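Local coordinates for protein GlcNAc Inducible Gene 2, GIG2 (Candida albicans, PDB 6AKZ) that binds an iron(III) ion in a cupin-type barrel and is probably an oxygenase of the DUF1479 family, at residues F50-A54 against H330-I336; C87-E91 against I338-K342; L191-S197 against T319-D325; E269-L275 against L353-D358. One frame throughout, in Å; residues are numbered along the deposited sequence.

Contact 1: F50-A54 against H330-I336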
loop_
_atom_site.group_PDB
_atom_site.type_symbol
_atom_site.label_atom_id
_atom_site.label_comp_id
_atom_site.label_asym_id
_atom_site.label_seq_id
_atom_site.Cartn_x
_atom_site.Cartn_y
_atom_site.Cartn_z
ATOM N N PHE A 50 17.349 12.477 -7.139
ATOM C CA PHE A 50 17.612 11.714 -5.883
ATOM C C PHE A 50 18.755 12.377 -5.120
ATOM O O PHE A 50 18.759 12.338 -3.895
ATOM C CB PHE A 50 17.854 10.212 -6.009
ATOM C CG PHE A 50 16.675 9.405 -6.507
ATOM C CD1 PHE A 50 15.449 9.993 -6.889
ATOM C CD2 PHE A 50 16.803 8.028 -6.579
ATOM C CE1 PHE A 50 14.404 9.218 -7.372
ATOM C CE2 PHE A 50 15.733 7.250 -7.002
ATOM C CZ PHE A 50 14.540 7.862 -7.431
ATOM N N THR A 51 19.666 13.037 -5.847
ATOM C CA THR A 51 20.617 13.906 -5.226
ATOM C C THR A 51 19.918 15.001 -4.451
ATOM O O THR A 51 20.333 15.270 -3.297
ATOM C CB THR A 51 21.613 14.446 -6.262
ATOM O OG1 THR A 51 22.402 13.378 -6.767
ATOM C CG2 THR A 51 22.546 15.523 -5.668
ATOM N N GLU A 52 18.961 15.708 -5.066
ATOM C CA GLU A 52 18.258 16.784 -4.385
ATOM C C GLU A 52 17.575 16.237 -3.119
ATOM O O GLU A 52 17.669 16.795 -2.086
ATOM C CB GLU A 52 17.298 17.499 -5.327
ATOM C CG GLU A 52 16.450 18.528 -4.651
ATOM C CD GLU A 52 15.451 19.277 -5.540
ATOM O OE1 GLU A 52 15.952 19.982 -6.441
ATOM O OE2 GLU A 52 14.189 19.344 -5.248
ATOM N N ILE A 53 16.989 15.050 -3.205
ATOM C CA ILE A 53 16.284 14.490 -2.067
ATOM C C ILE A 53 17.249 14.294 -0.923
ATOM O O ILE A 53 16.993 14.669 0.208
ATOM C CB ILE A 53 15.589 13.158 -2.381
ATOM C CG1 ILE A 53 14.457 13.415 -3.337
ATOM C CG2 ILE A 53 15.157 12.488 -1.058
ATOM C CD1 ILE A 53 13.763 12.137 -3.827
ATOM N N ALA A 54 18.348 13.620 -1.241
ATOM C CA ALA A 54 19.407 13.309 -0.250
ATOM C C ALA A 54 19.912 14.602 0.450
ATOM O O ALA A 54 20.194 14.614 1.660
ATOM C CB ALA A 54 20.542 12.606 -0.936
ATOM N N HIS A 330 20.630 2.429 -7.675
ATOM C CA HIS A 330 20.351 3.794 -7.972
ATOM C C HIS A 330 19.241 4.340 -7.082
ATOM O O HIS A 330 19.086 5.527 -7.012
ATOM C CB HIS A 330 19.907 3.989 -9.424
ATOM C CG HIS A 330 20.941 3.597 -10.438
ATOM N ND1 HIS A 330 21.146 2.291 -10.825
ATOM C CD2 HIS A 330 21.792 4.346 -11.180
ATOM C CE1 HIS A 330 22.092 2.241 -11.740
ATOM N NE2 HIS A 330 22.509 3.467 -11.972
ATOM N N LEU A 331 18.462 3.472 -6.460
ATOM C CA LEU A 331 17.427 3.933 -5.539
ATOM C C LEU A 331 17.974 4.440 -4.213
ATOM O O LEU A 331 17.333 5.255 -3.565
ATOM C CB LEU A 331 16.374 2.827 -5.293
ATOM C CG LEU A 331 15.616 2.306 -6.506
ATOM C CD1 LEU A 331 14.670 1.224 -6.004
ATOM C CD2 LEU A 331 14.885 3.382 -7.329
ATOM N N HIS A 332 19.131 3.946 -3.782
ATOM C CA HIS A 332 19.520 4.130 -2.428
ATOM C C HIS A 332 19.773 5.583 -2.036
ATOM O O HIS A 332 19.443 5.968 -0.944
ATOM C CB HIS A 332 20.638 3.195 -2.082
ATOM C CG HIS A 332 20.198 1.750 -2.151
ATOM N ND1 HIS A 332 20.807 0.732 -1.444
ATOM C CD2 HIS A 332 19.179 1.162 -2.837
ATOM C CE1 HIS A 332 20.202 -0.413 -1.707
ATOM N NE2 HIS A 332 19.203 -0.177 -2.543
ATOM N N GLN A 333 20.200 6.402 -2.976
ATOM C CA GLN A 333 20.524 7.776 -2.716
ATOM C C GLN A 333 19.280 8.580 -2.284
ATOM O O GLN A 333 19.371 9.579 -1.593
ATOM C CB GLN A 333 21.018 8.377 -4.018
ATOM C CG GLN A 333 21.425 9.817 -3.877
ATOM C CD GLN A 333 22.111 10.375 -5.111
ATOM O OE1 GLN A 333 21.813 10.018 -6.262
ATOM N NE2 GLN A 333 23.013 11.273 -4.863
ATOM N N GLY A 334 18.140 8.100 -2.736
ATOM C CA GLY A 334 16.886 8.749 -2.508
ATOM C C GLY A 334 16.136 8.490 -1.223
ATOM O O GLY A 334 15.040 9.073 -1.027
ATOM N N ILE A 335 16.625 7.551 -0.402
ATOM C CA ILE A 335 15.953 7.125 0.783
ATOM C C ILE A 335 16.190 8.111 1.926
ATOM O O ILE A 335 17.326 8.520 2.215
ATOM C CB ILE A 335 16.380 5.718 1.203
ATOM C CG1 ILE A 335 16.176 4.701 0.055
ATOM C CG2 ILE A 335 15.576 5.244 2.366
ATOM C CD1 ILE A 335 16.992 3.445 0.261
ATOM N N ILE A 336 15.085 8.548 2.503
ATOM C CA ILE A 336 15.082 9.430 3.643
ATOM C C ILE A 336 14.136 8.980 4.706
ATOM O O ILE A 336 13.110 8.295 4.449
ATOM C CB ILE A 336 14.729 10.885 3.228
ATOM C CG1 ILE A 336 13.444 10.956 2.425
ATOM C CG2 ILE A 336 15.878 11.453 2.437
ATOM C CD1 ILE A 336 12.932 12.372 2.351
#
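Phe50 lays its ring beside the turn 330-334, and Leu331 meets that ring at its edge, CD2 lying in the ring plane 4.0 Å from CE2. The two side chains run side by side and point the same way. His330 O also lies near the ring plane, 3.4 Å from CD2 of Phe50, where the partly positive ring hydrogens suit a carbonyl. Gly334, without a side chain, lets its CA come 4.1 Å from CG of Phe50. One turn further along helix 32-56, Ile53 crosses Ile336 at about a right angle, the two CG2 methyls 3.7 Å apart. In Ile53 that methyl stands anti to the backbone N, which carries it to 3.4 Å from Gly334 O as well. The small Ala54 sets CB 3.3 Å from Gln333 O. Gln333 stretches out with CG anti to its N (chi1 -179°), bringing NE2 to 2.9 Å from Thr51 OG1; that hydroxyl is already bonded to Asn47 O of the same helix. Leu280, from helix 278-287, covers Phe50 further. Most of the contact is carbon against carbon or carbonyl, so helix and turn are probably held mainly by shape and apolar burial, with the amide and hydroxyl together at the Thr51 end.

Contact 2: C87-E91 against I338-K342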
loop_
_atom_site.group_PDB
_atom_site.type_symbol
_atom_site.label_atom_id
_atom_site.label_comp_id
_atom_site.label_asym_id
_atom_site.label_seq_id
_atom_site.Cartn_x
_atom_site.Cartn_y
_atom_site.Cartn_z
ATOM N N CYS A 87 3.870 10.207 -0.891
ATOM C CA CYS A 87 3.704 10.045 0.563
ATOM C C CYS A 87 3.215 11.422 1.080
ATOM O O CYS A 87 3.321 12.458 0.398
ATOM C CB CYS A 87 5.016 9.583 1.269
ATOM S SG CYS A 87 6.418 10.616 0.786
ATOM N N LEU A 88 2.634 11.395 2.224
ATOM C CA LEU A 88 2.063 12.572 2.896
ATOM C C LEU A 88 1.963 12.321 4.382
ATOM O O LEU A 88 1.445 11.289 4.789
ATOM C CB LEU A 88 0.666 12.837 2.330
ATOM C CG LEU A 88 -0.108 14.017 2.969
ATOM C CD1 LEU A 88 0.576 15.369 2.762
ATOM C CD2 LEU A 88 -1.464 14.067 2.249
ATOM N N MET A 89 2.329 13.309 5.194
ATOM C CA MET A 89 2.073 13.328 6.600
ATOM C C MET A 89 1.064 14.454 6.887
ATOM O O MET A 89 1.279 15.591 6.499
ATOM C CB MET A 89 3.372 13.518 7.381
ATOM C CG MET A 89 3.147 13.791 8.917
ATOM S SD MET A 89 4.720 14.133 9.776
ATOM C CE MET A 89 5.486 12.576 9.715
ATOM N N ILE A 90 -0.049 14.104 7.470
ATOM C CA ILE A 90 -1.106 15.062 7.856
ATOM C C ILE A 90 -1.060 15.219 9.333
ATOM O O ILE A 90 -1.288 14.249 10.120
ATOM C CB ILE A 90 -2.461 14.537 7.415
ATOM C CG1 ILE A 90 -2.487 14.195 5.923
ATOM C CG2 ILE A 90 -3.563 15.526 7.810
ATOM C CD1 ILE A 90 -3.743 13.476 5.497
ATOM N N GLU A 91 -0.766 16.402 9.791
ATOM C CA GLU A 91 -0.622 16.651 11.238
ATOM C C GLU A 91 -1.931 16.989 11.953
ATOM O O GLU A 91 -2.818 17.504 11.344
ATOM C CB GLU A 91 0.396 17.752 11.456
ATOM C CG GLU A 91 1.771 17.251 11.108
ATOM C CD GLU A 91 2.898 18.052 11.739
ATOM O OE1 GLU A 91 3.076 19.154 11.180
ATOM O OE2 GLU A 91 3.603 17.557 12.713
ATOM N N ILE A 338 11.126 9.776 7.294
ATOM C CA ILE A 338 10.027 10.772 7.359
ATOM C C ILE A 338 10.340 11.876 8.365
ATOM O O ILE A 338 11.244 11.721 9.191
ATOM C CB ILE A 338 8.675 10.111 7.665
ATOM C CG1 ILE A 338 8.740 9.391 9.021
ATOM C CG2 ILE A 338 8.261 9.265 6.456
ATOM C CD1 ILE A 338 7.381 8.977 9.468
ATOM N N PRO A 339 9.638 13.026 8.269
ATOM C CA PRO A 339 9.734 14.116 9.282
ATOM C C PRO A 339 9.365 13.620 10.660
ATOM O O PRO A 339 8.831 12.503 10.838
ATOM C CB PRO A 339 8.829 15.258 8.727
ATOM C CG PRO A 339 8.266 14.752 7.442
ATOM C CD PRO A 339 8.752 13.390 7.153
ATOM N N ASP A 340 9.773 14.400 11.655
ATOM C CA ASP A 340 9.400 14.136 13.062
ATOM C C ASP A 340 7.899 13.803 13.125
ATOM O O ASP A 340 7.111 14.437 12.465
ATOM C CB ASP A 340 9.709 15.359 13.946
ATOM C CG ASP A 340 11.215 15.604 14.097
ATOM O OD1 ASP A 340 12.086 14.714 13.765
ATOM O OD2 ASP A 340 11.527 16.742 14.550
ATOM N N VAL A 341 7.562 12.742 13.812
ATOM C CA VAL A 341 6.175 12.293 13.946
ATOM C C VAL A 341 5.651 12.760 15.299
ATOM O O VAL A 341 6.313 12.521 16.330
ATOM C CB VAL A 341 6.144 10.746 13.909
ATOM C CG1 VAL A 341 4.784 10.194 14.222
ATOM C CG2 VAL A 341 6.608 10.283 12.553
ATOM N N LYS A 342 4.472 13.376 15.277
ATOM C CA LYS A 342 3.730 13.750 16.468
ATOM C C LYS A 342 2.460 12.843 16.639
ATOM O O LYS A 342 1.793 12.462 15.692
ATOM C CB LYS A 342 3.373 15.237 16.399
ATOM C CG LYS A 342 4.591 16.165 16.243
ATOM C CD LYS A 342 5.443 16.135 17.489
ATOM C CE LYS A 342 6.513 17.279 17.499
ATOM N NZ LYS A 342 7.871 16.760 17.108
HETATM O O HOH W 1 3.696 14.776 12.807
HETATM O O HOH W 2 6.951 17.318 11.810
#
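Met89 sends its thioether from strand 87-91 into a pocket made by Ile338, Pro339, Asp340 and Val341, and this one side chain makes nearly all of the tight packing. With CG anti to the backbone N (chi1 170°) and chi2 also extended, the chain reaches straight across the gap; the bend at chi3 (-69°) then turns CE in among its neighbours. The methyl sits 3.8 Å from Val341 CG2 and 4.1 Å from Ile338 CD1, with CG of Pro339 at a similar distance. It also lies 3.5 Å from Pro339 O, while SD is 3.6 Å from Asp340 O. A long, flexible, unbranched side chain suits this place, because the two backbones remain well apart and no hydrogen bond joins them directly.

The other side is looser and wet. Glu91 and Lys342 lie side by side, pointing the same way, yet their charged atoms do not meet: OE2 of Glu91 is 6.2 Å from NZ of Lys342. Water fills the role of a direct bond. One molecule donates to Glu91 OE2 and accepts from Lys342 N at 2.9 Å; a second donates to Asp340 O at 3.0 Å. A glutamate suits this margin, its acceptor oxygen taking the first water firmly and the second only weakly.

Strand 87-91 lies in the mixed sheet between strands 63-65 and 346-350, and Met89 also touches Lys63 and Val347 on them. Beyond the pocket, Ile338 and Val341 rest on Trp259 of strand 256-261.

Contact 3: L191-S197 against T319-D325; sequences LHLDSSS and TGQLFLD. With FE (Fe (III) ion), chain B.
Strands 192-193 and 322-323 pair antiparallel, His192 facing Phe323 in a non-hydrogen-bonded pair and Leu193 facing Leu322 in a hydrogen-bonded one. Segment 191-197 carries the HxD part of the two-histidine, one-carboxylate facial triad of cupin-fold iron oxygenases: His192 NE2 and Asp194 OD2 each hold the iron(III) ion at 2.1 Å, and His355 completes the triad. Three waters fill the remaining sites. Gln321 lies alongside Asp194, the carboxylate and amide planes 70° apart, and gives NE2-H to OD1 at 3.0 Å, nearly along the C-O axis. An amide suits this post, for its other NE2 partner is Thr248 O, while OD1 also accepts from an iron-bound water and OD2 is bonded by Gln257 NE2; these second-shell bonds probably steady the carboxylate. His192 ND1 is held in turn by Pro190 O. On the sheet face away from the metal, Leu193 and Leu322 run side by side, CD1 to CD2 4.0 Å, and both rest on Ile285 of helix 278-287. Leu191 adds its CD2 against Leu324 CB at 3.7 Å. Beyond the strand the chain turns through Ser195 and Ser196, with Gly320 O taking Ser196 N from above its carbonyl plane. Ser197 closes the pairing, its OG donating to Gln321 O at 2.7 Å.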
loop_
_atom_site.group_PDB
_atom_site.type_symbol
_atom_site.label_atom_id
_atom_site.label_comp_id
_atom_site.label_asym_id
_atom_site.label_seq_id
_atom_site.Cartn_x
_atom_site.Cartn_y
_atom_site.Cartn_z
ATOM N N LEU A 191 14.629 -2.250 2.325
ATOM C CA LEU A 191 13.855 -1.504 1.325
ATOM C C LEU A 191 13.076 -2.429 0.384
ATOM O O LEU A 191 13.648 -3.360 -0.204
ATOM C CB LEU A 191 14.716 -0.541 0.500
ATOM C CG LEU A 191 13.957 0.450 -0.348
ATOM C CD1 LEU A 191 13.541 1.608 0.584
ATOM C CD2 LEU A 191 14.850 0.979 -1.452
ATOM N N HIS A 192 11.777 -2.145 0.228
ATOM C CA HIS A 192 10.964 -3.003 -0.565
ATOM C C HIS A 192 9.706 -2.276 -1.075
ATOM O O HIS A 192 9.320 -1.215 -0.561
ATOM C CB HIS A 192 10.503 -4.214 0.377
ATOM C CG HIS A 192 9.677 -3.811 1.547
ATOM N ND1 HIS A 192 10.186 -3.330 2.724
ATOM C CD2 HIS A 192 8.341 -3.841 1.715
ATOM C CE1 HIS A 192 9.207 -3.018 3.546
ATOM N NE2 HIS A 192 8.076 -3.357 2.961
ATOM N N LEU A 193 8.981 -3.001 -1.903
ATOM C CA LEU A 193 7.626 -2.710 -2.257
ATOM C C LEU A 193 6.746 -3.882 -1.687
ATOM O O LEU A 193 7.170 -4.946 -1.590
ATOM C CB LEU A 193 7.380 -2.672 -3.734
ATOM C CG LEU A 193 8.120 -1.681 -4.598
ATOM C CD1 LEU A 193 7.577 -1.762 -5.990
ATOM C CD2 LEU A 193 7.986 -0.296 -4.052
ATOM N N ASP A 194 5.526 -3.571 -1.260
ATOM C CA ASP A 194 4.583 -4.575 -0.838
ATOM C C ASP A 194 3.665 -4.740 -2.096
ATOM O O ASP A 194 4.064 -4.406 -3.173
ATOM C CB ASP A 194 3.825 -4.160 0.422
ATOM C CG ASP A 194 4.717 -4.137 1.623
ATOM O OD1 ASP A 194 5.170 -5.240 1.935
ATOM O OD2 ASP A 194 4.958 -3.069 2.145
ATOM N N SER A 195 2.452 -5.249 -1.934
ATOM C CA SER A 195 1.550 -5.416 -3.043
ATOM C C SER A 195 2.119 -6.303 -4.180
ATOM O O SER A 195 1.901 -6.068 -5.320
ATOM C CB SER A 195 1.007 -4.089 -3.570
ATOM O OG SER A 195 0.333 -3.376 -2.576
ATOM N N SER A 196 2.828 -7.308 -3.732
ATOM C CA SER A 196 3.411 -8.408 -4.506
ATOM C C SER A 196 4.876 -8.381 -4.840
ATOM O O SER A 196 5.447 -7.345 -5.012
ATOM C CB SER A 196 2.641 -8.677 -5.815
ATOM O OG SER A 196 3.028 -7.803 -6.825
ATOM N N SER A 197 5.438 -9.586 -4.955
ATOM C CA SER A 197 6.856 -9.681 -5.409
ATOM C C SER A 197 6.996 -9.615 -6.919
ATOM O O SER A 197 7.593 -8.687 -7.460
ATOM C CB SER A 197 7.465 -10.969 -4.796
ATOM O OG SER A 197 8.875 -10.945 -4.773
ATOM N N THR A 319 5.458 -14.645 -3.022
ATOM C CA THR A 319 5.565 -13.860 -1.791
ATOM C C THR A 319 5.075 -12.427 -2.048
ATOM O O THR A 319 4.754 -12.078 -3.170
ATOM C CB THR A 319 6.998 -13.837 -1.235
ATOM O OG1 THR A 319 7.817 -13.067 -2.120
ATOM C CG2 THR A 319 7.531 -15.309 -1.152
ATOM N N GLY A 320 4.920 -11.643 -0.983
ATOM C CA GLY A 320 4.207 -10.357 -1.115
ATOM C C GLY A 320 5.077 -9.147 -1.292
ATOM O O GLY A 320 4.532 -8.061 -1.450
ATOM N N GLN A 321 6.390 -9.324 -1.188
ATOM C CA GLN A 321 7.321 -8.212 -1.170
ATOM C C GLN A 321 8.320 -8.307 -2.266
ATOM O O GLN A 321 8.861 -9.373 -2.544
ATOM C CB GLN A 321 8.084 -8.132 0.161
ATOM C CG GLN A 321 7.348 -7.664 1.398
ATOM C CD GLN A 321 6.383 -8.667 1.922
ATOM O OE1 GLN A 321 6.733 -9.846 2.158
ATOM N NE2 GLN A 321 5.147 -8.228 2.124
ATOM N N LEU A 322 8.628 -7.171 -2.866
ATOM C CA LEU A 322 9.705 -7.069 -3.806
ATOM C C LEU A 322 10.835 -6.383 -3.091
ATOM O O LEU A 322 10.695 -5.208 -2.679
ATOM C CB LEU A 322 9.323 -6.229 -5.061
ATOM C CG LEU A 322 10.454 -5.771 -5.980
ATOM C CD1 LEU A 322 10.984 -6.978 -6.736
ATOM C CD2 LEU A 322 10.043 -4.751 -6.986
ATOM N N PHE A 323 11.971 -7.076 -2.974
ATOM C CA PHE A 323 13.111 -6.527 -2.259
ATOM C C PHE A 323 14.034 -5.691 -3.125
ATOM O O PHE A 323 14.382 -6.042 -4.239
ATOM C CB PHE A 323 13.812 -7.660 -1.515
ATOM C CG PHE A 323 13.062 -8.050 -0.311
ATOM C CD1 PHE A 323 12.946 -7.151 0.730
ATOM C CD2 PHE A 323 12.384 -9.250 -0.236
ATOM C CE1 PHE A 323 12.242 -7.458 1.867
ATOM C CE2 PHE A 323 11.673 -9.574 0.892
ATOM C CZ PHE A 323 11.593 -8.671 1.943
ATOM N N LEU A 324 14.418 -4.546 -2.583
ATOM C CA LEU A 324 15.142 -3.507 -3.353
ATOM C C LEU A 324 16.501 -3.267 -2.775
ATOM O O LEU A 324 17.202 -2.332 -3.193
ATOM C CB LEU A 324 14.337 -2.193 -3.340
ATOM C CG LEU A 324 12.912 -2.369 -3.896
ATOM C CD1 LEU A 324 12.091 -1.107 -3.598
ATOM C CD2 LEU A 324 12.901 -2.688 -5.367
ATOM N N ASP A 325 16.907 -4.110 -1.869
ATOM C CA ASP A 325 18.151 -3.824 -1.096
ATOM C C ASP A 325 19.438 -4.302 -1.736
ATOM O O ASP A 325 20.519 -3.918 -1.270
ATOM C CB ASP A 325 18.098 -4.410 0.283
ATOM C CG ASP A 325 17.927 -5.905 0.273
ATOM O OD1 ASP A 325 17.159 -6.447 -0.590
ATOM O OD2 ASP A 325 18.574 -6.515 1.129
HETATM FE FE FE B . 6.200 -2.662 3.738
HETATM O O HOH W 3 5.776 -4.662 4.579
HETATM O O HOH W 4 1.868 -7.543 0.051
HETATM O O HOH W 5 4.495 -2.154 4.788
HETATM O O HOH W 6 7.051 -2.217 5.704
#

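Contact 4: E269-L275 against L353-D358. With FE (Fe (III) ion), chain B.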
loop_
_atom_site.group_PDB
_atom_site.type_symbol
_atom_site.label_atom_id
_atom_site.label_comp_id
_atom_site.label_asym_id
_atom_site.label_seq_id
_atom_site.Cartn_x
_atom_site.Cartn_y
_atom_site.Cartn_z
ATOM N N GLU A 269 14.016 7.694 14.607
ATOM C CA GLU A 269 13.791 7.002 15.886
ATOM C C GLU A 269 12.760 5.896 15.717
ATOM O O GLU A 269 11.623 6.052 16.148
ATOM C CB GLU A 269 13.314 8.024 16.954
ATOM C CG GLU A 269 14.356 9.074 17.263
ATOM C CD GLU A 269 13.964 10.132 18.346
ATOM O OE1 GLU A 269 12.748 10.271 18.754
ATOM O OE2 GLU A 269 14.962 10.810 18.828
ATOM N N GLY A 270 13.150 4.807 15.092
ATOM C CA GLY A 270 12.260 3.693 14.972
ATOM C C GLY A 270 10.980 3.976 14.214
ATOM O O GLY A 270 9.944 3.428 14.512
ATOM N N THR A 271 11.089 4.800 13.172
ATOM C CA THR A 271 9.943 5.156 12.330
ATOM C C THR A 271 9.909 4.479 10.945
ATOM O O THR A 271 10.096 3.269 10.823
ATOM C CB THR A 271 9.846 6.682 12.137
ATOM O OG1 THR A 271 11.134 7.205 11.787
ATOM C CG2 THR A 271 9.361 7.351 13.413
ATOM N N LEU A 272 9.659 5.289 9.916
ATOM C CA LEU A 272 9.548 4.865 8.544
ATOM C C LEU A 272 10.542 5.676 7.697
ATOM O O LEU A 272 10.799 6.845 7.984
ATOM C CB LEU A 272 8.113 5.140 8.079
ATOM C CG LEU A 272 7.718 4.745 6.622
ATOM C CD1 LEU A 272 7.747 3.266 6.421
ATOM C CD2 LEU A 272 6.362 5.361 6.330
ATOM N N ARG A 273 11.071 5.023 6.693
ATOM C CA ARG A 273 11.910 5.618 5.675
ATOM C C ARG A 273 11.219 5.343 4.311
ATOM O O ARG A 273 10.678 4.306 4.098
ATOM C CB ARG A 273 13.319 5.073 5.703
ATOM C CG ARG A 273 13.956 5.350 7.040
ATOM C CD ARG A 273 15.241 4.651 7.274
ATOM N NE ARG A 273 16.183 4.618 6.185
ATOM C CZ ARG A 273 17.026 5.573 5.886
ATOM N NH1 ARG A 273 17.023 6.739 6.528
ATOM N NH2 ARG A 273 17.858 5.382 4.916
ATOM N N VAL A 274 11.288 6.330 3.440
ATOM C CA VAL A 274 10.670 6.235 2.161
ATOM C C VAL A 274 11.587 6.791 1.063
ATOM O O VAL A 274 12.528 7.530 1.371
ATOM C CB VAL A 274 9.376 7.116 2.129
ATOM C CG1 VAL A 274 8.325 6.552 3.050
ATOM C CG2 VAL A 274 9.640 8.569 2.549
ATOM N N LEU A 275 11.285 6.470 -0.166
ATOM C CA LEU A 275 11.920 7.084 -1.328
ATOM C C LEU A 275 10.822 7.918 -1.951
ATOM O O LEU A 275 10.038 7.404 -2.754
ATOM C CB LEU A 275 12.397 6.008 -2.298
ATOM C CG LEU A 275 13.602 6.374 -3.111
ATOM C CD1 LEU A 275 13.959 5.177 -4.009
ATOM C CD2 LEU A 275 13.285 7.578 -3.908
ATOM N N LEU A 353 5.325 2.843 -3.406
ATOM C CA LEU A 353 6.456 3.608 -2.921
ATOM C C LEU A 353 7.466 2.716 -2.152
ATOM O O LEU A 353 7.102 1.920 -1.233
ATOM C CB LEU A 353 5.982 4.724 -1.999
ATOM C CG LEU A 353 6.943 5.874 -1.957
ATOM C CD1 LEU A 353 6.888 6.641 -3.271
ATOM C CD2 LEU A 353 6.705 6.853 -0.817
ATOM N N PRO A 354 8.720 2.736 -2.579
ATOM C CA PRO A 354 9.721 2.002 -1.787
ATOM C C PRO A 354 9.793 2.567 -0.372
ATOM O O PRO A 354 9.860 3.785 -0.199
ATOM C CB PRO A 354 11.004 2.278 -2.566
ATOM C CG PRO A 354 10.601 2.748 -3.925
ATOM C CD PRO A 354 9.312 3.389 -3.756
ATOM N N HIS A 355 9.886 1.661 0.622
ATOM C CA HIS A 355 9.932 2.084 1.976
ATOM C C HIS A 355 10.612 0.999 2.795
ATOM O O HIS A 355 10.806 -0.149 2.330
ATOM C CB HIS A 355 8.534 2.380 2.485
ATOM C CG HIS A 355 7.656 1.183 2.441
ATOM N ND1 HIS A 355 7.111 0.726 1.274
ATOM C CD2 HIS A 355 7.311 0.285 3.389
ATOM C CE1 HIS A 355 6.428 -0.387 1.509
ATOM N NE2 HIS A 355 6.541 -0.668 2.784
ATOM N N GLU A 356 11.030 1.390 3.971
ATOM C CA GLU A 356 11.550 0.412 5.003
ATOM C C GLU A 356 11.401 1.074 6.359
ATOM O O GLU A 356 11.137 2.266 6.452
ATOM C CB GLU A 356 13.045 0.140 4.763
ATOM C CG GLU A 356 13.883 1.383 4.672
ATOM C CD GLU A 356 15.404 1.180 4.463
ATOM O OE1 GLU A 356 15.844 0.049 4.187
ATOM O OE2 GLU A 356 16.153 2.201 4.593
ATOM N N VAL A 357 11.527 0.291 7.418
ATOM C CA VAL A 357 11.545 0.854 8.804
ATOM C C VAL A 357 12.966 1.118 9.217
ATOM O O VAL A 357 13.917 0.571 8.665
ATOM C CB VAL A 357 10.870 0.007 9.878
ATOM C CG1 VAL A 357 9.365 0.259 9.857
ATOM C CG2 VAL A 357 11.268 -1.435 9.740
ATOM N N ASP A 358 13.143 2.029 10.148
ATOM C CA ASP A 358 14.472 2.340 10.652
ATOM C C ASP A 358 15.099 1.084 11.284
ATOM O O ASP A 358 14.403 0.326 12.002
ATOM C CB ASP A 358 14.402 3.436 11.733
ATOM C CG ASP A 358 14.204 4.816 11.186
ATOM O OD1 ASP A 358 15.014 5.228 10.339
ATOM O OD2 ASP A 358 13.306 5.564 11.708
HETATM FE FE FE B . 6.200 -2.662 3.738
HETATM O O HOH W 3 5.776 -4.662 4.579
HETATM O O HOH W 5 4.495 -2.154 4.788
HETATM O O HOH W 6 7.051 -2.217 5.704
#
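Arg273 and Glu356 pair through both backbone bonds, Arg273 N to Glu356 O at 2.8 Å and Glu356 N to Arg273 O at 2.9 Å, where strands 272-274 and 355-357 run antiparallel at 157°. Leu275 N to Pro354 O continues the pairing at one end.

The salt bridge lies on the face bearing Arg273 and Glu356. These side chains run alongside each other, and NE of Arg273 points an almost straight bond (177°) at OE2 of Glu356, 2.9 Å away, in the guanidinium plane. The bend at chi3 (43°) turns the guanidinium to this partner.

Side-chain hydrogen bonds join the loops at the other strand end. Asp358 suits the turn at residues 270-271: its OD2 takes Thr271 N on the anti lone pair and Thr271 OG1 at 2.7 Å, so two donors grip one oxygen.

Apolar packing is supplied by Leu275 against Pro354, CB to CB 4.0 Å, and by Val274 against Leu353.

The metal bond lies on the opposite face from the salt bridge. His355 NE2 meets iron(III) at 2.2 Å, while ND1 gives its hydrogen to Leu353 O at 2.8 Å, in the ring plane, which fixes the ring's rotation. Histidine suits the place because its two nitrogens can serve both ends. With His192 and Asp194 it forms the facial triad typical of cupin-fold iron oxygenases.

How the contacts relate
From the N terminus, helix 32-56 supplies the first half of contact 1, and strand 87-91 that of contact 2. Segment 191-197 opens contact 3 and 269-275 opens contact 4. The chain then returns through 319-325, closing contact 3 within the spans of contacts 1 and 2; 330-336 and 338-342 follow, closing contacts 1 and 2, which cross each other. Contact 4 closes last, at 353-358, and crosses all three. Strand 336-337 and the residue after it bond to strand 272-274 (Ile336 O to Val274 N, Ile338 N to Leu272 O), tying contacts 1 and 2 to contact 4. Contacts 3 and 4 share the iron and a His192 N to His355 O bond, while His332 links contact 1 to Leu324.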